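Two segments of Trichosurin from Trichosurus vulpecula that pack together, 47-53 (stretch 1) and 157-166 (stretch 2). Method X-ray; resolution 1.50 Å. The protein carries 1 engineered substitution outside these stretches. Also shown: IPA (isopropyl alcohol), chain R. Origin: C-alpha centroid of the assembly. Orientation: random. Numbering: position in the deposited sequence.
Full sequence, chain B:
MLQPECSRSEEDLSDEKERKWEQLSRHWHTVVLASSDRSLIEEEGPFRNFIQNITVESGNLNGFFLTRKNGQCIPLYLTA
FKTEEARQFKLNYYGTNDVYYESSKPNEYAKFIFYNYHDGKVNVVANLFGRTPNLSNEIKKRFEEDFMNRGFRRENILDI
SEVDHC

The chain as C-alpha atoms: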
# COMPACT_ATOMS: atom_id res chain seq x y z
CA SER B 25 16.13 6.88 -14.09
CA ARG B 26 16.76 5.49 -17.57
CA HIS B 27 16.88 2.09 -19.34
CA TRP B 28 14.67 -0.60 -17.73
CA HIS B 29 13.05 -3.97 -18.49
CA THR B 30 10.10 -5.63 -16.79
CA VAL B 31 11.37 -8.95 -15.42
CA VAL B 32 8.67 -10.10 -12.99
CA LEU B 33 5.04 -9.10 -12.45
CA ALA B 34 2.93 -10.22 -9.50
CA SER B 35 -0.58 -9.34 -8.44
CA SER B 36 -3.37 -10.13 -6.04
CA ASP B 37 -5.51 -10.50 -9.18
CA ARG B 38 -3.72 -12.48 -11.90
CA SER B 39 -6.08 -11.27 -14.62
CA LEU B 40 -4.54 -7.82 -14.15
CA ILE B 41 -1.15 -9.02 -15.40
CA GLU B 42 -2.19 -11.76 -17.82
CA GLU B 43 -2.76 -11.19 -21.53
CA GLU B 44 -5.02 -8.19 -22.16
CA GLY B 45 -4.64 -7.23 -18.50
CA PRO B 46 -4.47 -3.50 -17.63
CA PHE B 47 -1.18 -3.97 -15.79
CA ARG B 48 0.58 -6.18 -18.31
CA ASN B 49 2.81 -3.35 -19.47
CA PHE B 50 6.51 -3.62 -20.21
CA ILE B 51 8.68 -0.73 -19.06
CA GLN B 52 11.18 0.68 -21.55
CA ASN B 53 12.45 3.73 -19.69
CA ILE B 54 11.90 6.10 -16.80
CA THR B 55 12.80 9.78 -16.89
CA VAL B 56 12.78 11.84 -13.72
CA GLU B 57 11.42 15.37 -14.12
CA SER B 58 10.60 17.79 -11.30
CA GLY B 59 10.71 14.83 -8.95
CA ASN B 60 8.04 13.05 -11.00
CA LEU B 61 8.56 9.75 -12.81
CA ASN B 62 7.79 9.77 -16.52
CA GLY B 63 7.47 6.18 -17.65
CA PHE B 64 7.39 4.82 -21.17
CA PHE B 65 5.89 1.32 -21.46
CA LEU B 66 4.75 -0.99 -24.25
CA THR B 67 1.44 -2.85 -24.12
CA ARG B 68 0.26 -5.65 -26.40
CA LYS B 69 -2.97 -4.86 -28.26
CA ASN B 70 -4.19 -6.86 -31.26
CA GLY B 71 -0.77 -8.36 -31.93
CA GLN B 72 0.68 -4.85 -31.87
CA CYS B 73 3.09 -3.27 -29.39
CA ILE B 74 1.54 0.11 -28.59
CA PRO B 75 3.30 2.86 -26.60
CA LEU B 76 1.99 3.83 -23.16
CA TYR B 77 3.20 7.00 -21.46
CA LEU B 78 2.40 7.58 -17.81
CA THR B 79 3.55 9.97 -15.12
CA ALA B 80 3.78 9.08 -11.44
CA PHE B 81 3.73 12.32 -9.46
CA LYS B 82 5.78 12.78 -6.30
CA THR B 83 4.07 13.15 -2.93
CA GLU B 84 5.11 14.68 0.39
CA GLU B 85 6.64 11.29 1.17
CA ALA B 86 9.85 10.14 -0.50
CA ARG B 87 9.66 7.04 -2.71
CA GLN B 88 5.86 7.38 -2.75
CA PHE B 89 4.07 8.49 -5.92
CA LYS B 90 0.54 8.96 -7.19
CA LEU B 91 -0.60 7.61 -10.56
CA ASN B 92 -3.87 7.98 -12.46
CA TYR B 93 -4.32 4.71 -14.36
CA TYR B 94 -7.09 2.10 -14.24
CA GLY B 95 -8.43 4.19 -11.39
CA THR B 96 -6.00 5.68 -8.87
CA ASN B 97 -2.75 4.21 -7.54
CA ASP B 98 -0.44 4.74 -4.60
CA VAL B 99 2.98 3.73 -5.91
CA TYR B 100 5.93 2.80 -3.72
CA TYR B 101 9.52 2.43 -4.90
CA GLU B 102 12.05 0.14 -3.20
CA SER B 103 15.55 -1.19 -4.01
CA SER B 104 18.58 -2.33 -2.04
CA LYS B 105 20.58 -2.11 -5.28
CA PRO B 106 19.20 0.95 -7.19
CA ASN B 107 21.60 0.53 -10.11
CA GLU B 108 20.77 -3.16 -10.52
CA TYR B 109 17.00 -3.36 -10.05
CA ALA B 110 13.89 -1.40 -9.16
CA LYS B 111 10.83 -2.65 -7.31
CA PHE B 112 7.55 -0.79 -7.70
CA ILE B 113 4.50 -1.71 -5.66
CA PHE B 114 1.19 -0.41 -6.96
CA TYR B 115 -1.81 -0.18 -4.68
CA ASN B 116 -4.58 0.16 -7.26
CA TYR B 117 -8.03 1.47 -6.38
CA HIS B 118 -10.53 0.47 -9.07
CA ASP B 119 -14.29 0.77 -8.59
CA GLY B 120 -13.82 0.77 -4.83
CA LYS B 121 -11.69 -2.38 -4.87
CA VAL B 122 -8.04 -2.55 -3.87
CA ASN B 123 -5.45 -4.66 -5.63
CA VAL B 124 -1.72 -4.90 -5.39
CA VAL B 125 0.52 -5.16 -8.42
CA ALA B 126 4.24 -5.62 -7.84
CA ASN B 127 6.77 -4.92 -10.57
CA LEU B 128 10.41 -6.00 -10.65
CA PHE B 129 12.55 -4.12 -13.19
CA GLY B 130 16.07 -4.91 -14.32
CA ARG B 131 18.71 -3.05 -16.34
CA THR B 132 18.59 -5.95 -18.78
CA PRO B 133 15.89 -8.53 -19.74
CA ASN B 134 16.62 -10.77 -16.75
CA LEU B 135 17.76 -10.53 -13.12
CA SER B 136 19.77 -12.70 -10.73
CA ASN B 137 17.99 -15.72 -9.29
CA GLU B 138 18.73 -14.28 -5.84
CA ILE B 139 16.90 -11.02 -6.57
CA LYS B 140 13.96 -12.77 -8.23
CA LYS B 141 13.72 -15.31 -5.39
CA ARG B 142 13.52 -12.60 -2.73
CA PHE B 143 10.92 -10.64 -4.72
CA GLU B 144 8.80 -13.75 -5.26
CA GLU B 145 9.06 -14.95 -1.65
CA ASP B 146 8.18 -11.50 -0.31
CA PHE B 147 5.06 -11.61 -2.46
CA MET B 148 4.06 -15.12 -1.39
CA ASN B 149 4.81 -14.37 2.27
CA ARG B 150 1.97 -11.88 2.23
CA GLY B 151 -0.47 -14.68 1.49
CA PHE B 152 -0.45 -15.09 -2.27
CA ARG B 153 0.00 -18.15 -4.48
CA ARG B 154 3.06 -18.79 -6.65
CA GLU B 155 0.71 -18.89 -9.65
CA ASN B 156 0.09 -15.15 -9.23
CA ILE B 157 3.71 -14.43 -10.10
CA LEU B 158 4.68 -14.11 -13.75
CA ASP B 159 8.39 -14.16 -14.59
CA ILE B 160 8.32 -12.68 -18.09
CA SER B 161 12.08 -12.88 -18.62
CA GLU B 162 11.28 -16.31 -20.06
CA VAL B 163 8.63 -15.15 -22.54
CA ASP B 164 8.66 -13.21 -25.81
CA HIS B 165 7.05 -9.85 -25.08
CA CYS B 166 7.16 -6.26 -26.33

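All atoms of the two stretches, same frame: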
# COMPACT_ATOMS: atom_id res chain seq x y z
N PHE B 47 -2.52 -4.18 -16.34
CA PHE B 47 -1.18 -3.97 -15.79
C PHE B 47 -0.09 -4.80 -16.45
O PHE B 47 1.03 -4.89 -15.94
CB PHE B 47 -1.17 -4.21 -14.28
CG PHE B 47 -1.74 -3.06 -13.49
CD1 PHE B 47 -3.10 -3.00 -13.21
CD2 PHE B 47 -0.91 -2.03 -13.05
CE1 PHE B 47 -3.63 -1.92 -12.50
CE2 PHE B 47 -1.44 -0.95 -12.34
CZ PHE B 47 -2.80 -0.90 -12.06
N ARG B 48 -0.42 -5.41 -17.59
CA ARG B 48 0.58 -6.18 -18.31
C ARG B 48 1.24 -5.20 -19.27
O ARG B 48 0.98 -5.20 -20.47
CB ARG B 48 -0.03 -7.35 -19.08
CG ARG B 48 1.02 -8.31 -19.63
CD ARG B 48 0.41 -9.50 -20.34
NE ARG B 48 1.44 -10.38 -20.90
CZ ARG B 48 2.12 -11.29 -20.21
NH1 ARG B 48 1.87 -11.47 -18.92
NH2 ARG B 48 3.04 -12.03 -20.81
N ASN B 49 2.09 -4.35 -18.70
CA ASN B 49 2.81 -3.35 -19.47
C ASN B 49 4.29 -3.60 -19.23
O ASN B 49 4.70 -3.98 -18.14
CB ASN B 49 2.42 -1.94 -19.01
CG ASN B 49 0.92 -1.72 -19.07
OD1 ASN B 49 0.29 -1.93 -20.11
ND2 ASN B 49 0.35 -1.29 -17.95
N PHE B 50 5.08 -3.38 -20.27
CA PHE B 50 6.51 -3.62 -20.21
C PHE B 50 7.28 -2.31 -20.25
O PHE B 50 7.28 -1.61 -21.27
CB PHE B 50 6.89 -4.50 -21.39
CG PHE B 50 5.97 -5.67 -21.58
CD1 PHE B 50 6.00 -6.73 -20.69
CD2 PHE B 50 5.06 -5.69 -22.62
CE1 PHE B 50 5.12 -7.81 -20.83
CE2 PHE B 50 4.17 -6.75 -22.78
CZ PHE B 50 4.20 -7.81 -21.88
N ILE B 51 7.93 -1.98 -19.14
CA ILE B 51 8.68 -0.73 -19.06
C ILE B 51 9.83 -0.70 -20.06
O ILE B 51 10.44 -1.72 -20.35
CB ILE B 51 9.22 -0.51 -17.62
CG1 ILE B 51 9.81 0.89 -17.48
CG2 ILE B 51 10.28 -1.54 -17.29
CD1 ILE B 51 8.79 2.00 -17.54
N GLN B 52 10.09 0.49 -20.60
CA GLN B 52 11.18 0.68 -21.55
C GLN B 52 12.15 1.69 -20.95
O GLN B 52 13.37 1.54 -21.04
CB GLN B 52 10.64 1.21 -22.89
CG GLN B 52 9.56 0.34 -23.55
CD GLN B 52 10.04 -1.07 -23.89
OE1 GLN B 52 10.99 -1.25 -24.65
NE2 GLN B 52 9.37 -2.07 -23.33
N ASN B 53 11.61 2.73 -20.32
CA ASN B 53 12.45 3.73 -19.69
C ASN B 53 11.71 4.62 -18.72
O ASN B 53 10.49 4.77 -18.79
CB ASN B 53 13.16 4.58 -20.76
CG ASN B 53 12.20 5.15 -21.77
OD1 ASN B 53 11.33 5.95 -21.45
ND2 ASN B 53 12.37 4.73 -23.02
N ILE B 157 2.45 -15.05 -9.75
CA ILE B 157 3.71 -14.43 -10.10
C ILE B 157 4.02 -14.82 -11.53
O ILE B 157 3.95 -16.00 -11.89
CB ILE B 157 4.85 -14.93 -9.19
CG1 ILE B 157 4.60 -14.51 -7.75
CG2 ILE B 157 6.19 -14.39 -9.69
CD1 ILE B 157 5.52 -15.19 -6.74
N LEU B 158 4.35 -13.84 -12.36
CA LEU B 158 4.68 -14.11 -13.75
C LEU B 158 6.08 -13.60 -14.06
O LEU B 158 6.31 -12.40 -14.09
CB LEU B 158 3.68 -13.43 -14.69
CG LEU B 158 2.23 -13.88 -14.56
CD1 LEU B 158 1.36 -13.10 -15.55
CD2 LEU B 158 2.14 -15.38 -14.84
N ASP B 159 7.01 -14.53 -14.26
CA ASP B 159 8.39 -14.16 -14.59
C ASP B 159 8.35 -14.05 -16.11
O ASP B 159 8.28 -15.06 -16.81
CB ASP B 159 9.34 -15.29 -14.19
CG ASP B 159 10.79 -14.97 -14.48
OD1 ASP B 159 11.05 -14.17 -15.40
OD2 ASP B 159 11.67 -15.53 -13.80
N ILE B 160 8.39 -12.83 -16.64
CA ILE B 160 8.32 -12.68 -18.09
C ILE B 160 9.67 -12.65 -18.79
O ILE B 160 9.74 -12.43 -19.99
CB ILE B 160 7.53 -11.43 -18.49
CG1 ILE B 160 8.25 -10.18 -18.01
CG2 ILE B 160 6.11 -11.51 -17.94
CD1 ILE B 160 7.73 -8.91 -18.64
N SER B 161 10.74 -12.87 -18.03
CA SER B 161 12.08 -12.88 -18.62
C SER B 161 12.19 -14.10 -19.52
O SER B 161 13.04 -14.16 -20.40
CB SER B 161 13.15 -12.97 -17.53
OG SER B 161 13.12 -14.25 -16.90
N GLU B 162 11.30 -15.06 -19.30
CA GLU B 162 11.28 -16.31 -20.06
C GLU B 162 10.20 -16.36 -21.13
O GLU B 162 9.85 -17.44 -21.61
CB GLU B 162 11.10 -17.48 -19.10
CG GLU B 162 9.92 -17.34 -18.16
CD GLU B 162 9.95 -18.34 -17.02
OE1 GLU B 162 10.95 -18.35 -16.27
OE2 GLU B 162 8.97 -19.10 -16.85
N VAL B 163 9.67 -15.20 -21.52
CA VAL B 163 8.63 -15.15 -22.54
C VAL B 163 8.90 -14.03 -23.54
O VAL B 163 9.51 -13.01 -23.19
CB VAL B 163 7.23 -14.94 -21.90
CG1 VAL B 163 7.14 -13.57 -21.27
CG2 VAL B 163 6.15 -15.13 -22.95
N ASP B 164 8.47 -14.22 -24.78
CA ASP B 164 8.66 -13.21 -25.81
C ASP B 164 7.58 -12.15 -25.67
O ASP B 164 6.40 -12.41 -25.91
CB ASP B 164 8.59 -13.84 -27.21
CG ASP B 164 8.86 -12.84 -28.31
OD1 ASP B 164 9.93 -12.19 -28.28
OD2 ASP B 164 8.01 -12.70 -29.22
N HIS B 165 7.99 -10.95 -25.27
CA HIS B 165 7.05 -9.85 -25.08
C HIS B 165 7.59 -8.57 -25.70
O HIS B 165 8.75 -8.51 -26.11
CB HIS B 165 6.79 -9.65 -23.59
CG HIS B 165 8.04 -9.38 -22.80
ND1 HIS B 165 8.66 -8.15 -22.80
CD2 HIS B 165 8.78 -10.19 -22.01
CE1 HIS B 165 9.74 -8.21 -22.04
NE2 HIS B 165 9.84 -9.44 -21.55
N CYS B 166 6.75 -7.54 -25.76
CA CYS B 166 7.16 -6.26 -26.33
C CYS B 166 8.37 -5.67 -25.62
O CYS B 166 8.59 -6.02 -24.45
CB CYS B 166 6.00 -5.26 -26.26
SG CYS B 166 4.52 -5.72 -27.23
OXT CYS B 166 9.08 -4.85 -26.25
C1 IPA R . 0.83 0.85 -15.40
C2 IPA R . 1.70 -0.23 -14.87
C3 IPA R . 2.80 0.74 -14.57
O2 IPA R . 2.05 -1.25 -15.82
O HOH W 1 11.69 -3.56 -26.05
O HOH W 2 10.51 -4.90 -23.06

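What holds the C-terminal segment against the strand that carries Phe50? The centre of the contact is Phe50, which has more surface covered by the other stretch than any other residue here. Its CA-to-CB bond points toward the C-terminal stretch, and its ring meets three residues of it. His165 lies over one face: its CB is 3.6 Å from Phe50 CZ and 3.9 Å from the ring centroid, only 22° off the ring normal, so a CH-pi contact forms. The imidazole continues the same packing as an offset stack, with centroids 4.6 Å apart and planes inclined by 18°. At the ring edge, near its plane, Ile160 CD1 approaches Phe50 CD1 to 3.5 Å, while Cys166 CB comes within 3.8 Å of Phe50 CD2. Aromatic and aliphatic carbon thus fit closely together, as expected of a buried phenylalanine.

How is the histidine held in a position to stack? Within its own stretch, His165 ND1 donates a hydrogen bond to Cys166 O, at 2.7 Å and with an angle of 152° at the hydrogen. This bond ties the imidazole to the terminal carboxylate while the ring lies beside Phe50. The same imidazole thus takes part in both the offset stack and the hydrogen bond, the latter through ND1.

What does Arg48 contribute, if it forms no hydrogen bond across the contact? Its CA-to-CB bond points sideways, but chi1, chi2 and chi3 are all t, and this extended chain carries the guanidinium to the other stretch. There it meets aliphatic groups. Leu158 CD1 sits at the edge of the guanidinium, near its plane, 3.8 Å from Arg48 NH1; Ile160 CG2 and Val163 CG1 are 4.2 and 4.4 Å from Arg48 NH2. These are van der Waals contacts, and NH1 finds its hydrogen bond elsewhere in the structure. Ile160 consequently touches both major residues of the first stretch, reaching Phe50 with CD1 and Arg48 with CG2.

How does the chain end engage the strand? Cys166 packs its CB against Phe50, and its SG is bonded covalently to a group elsewhere in the structure. Its carboxylate faces Gln52, yet the nearest pair, Gln52 NE2 and Cys166 OXT, is 4.0 Å apart, too far for a direct hydrogen bond. Two waters fill the gap. One donates to Gln52 OE1 at 2.8 Å and to Cys166 OXT at 2.9 Å; the other accepts from Gln52 NE2 at 3.1 Å and donates to Cys166 O at 2.6 Å. The amide is also anchored within its own strand, because Gln52 NE2 donates to Phe50 O at 3.0 Å with a nearly straight angle of 170°. With no direct hydrogen bond between the stretches, the contact combines apolar and aromatic packing around Phe50 with water bridges at the carboxylate.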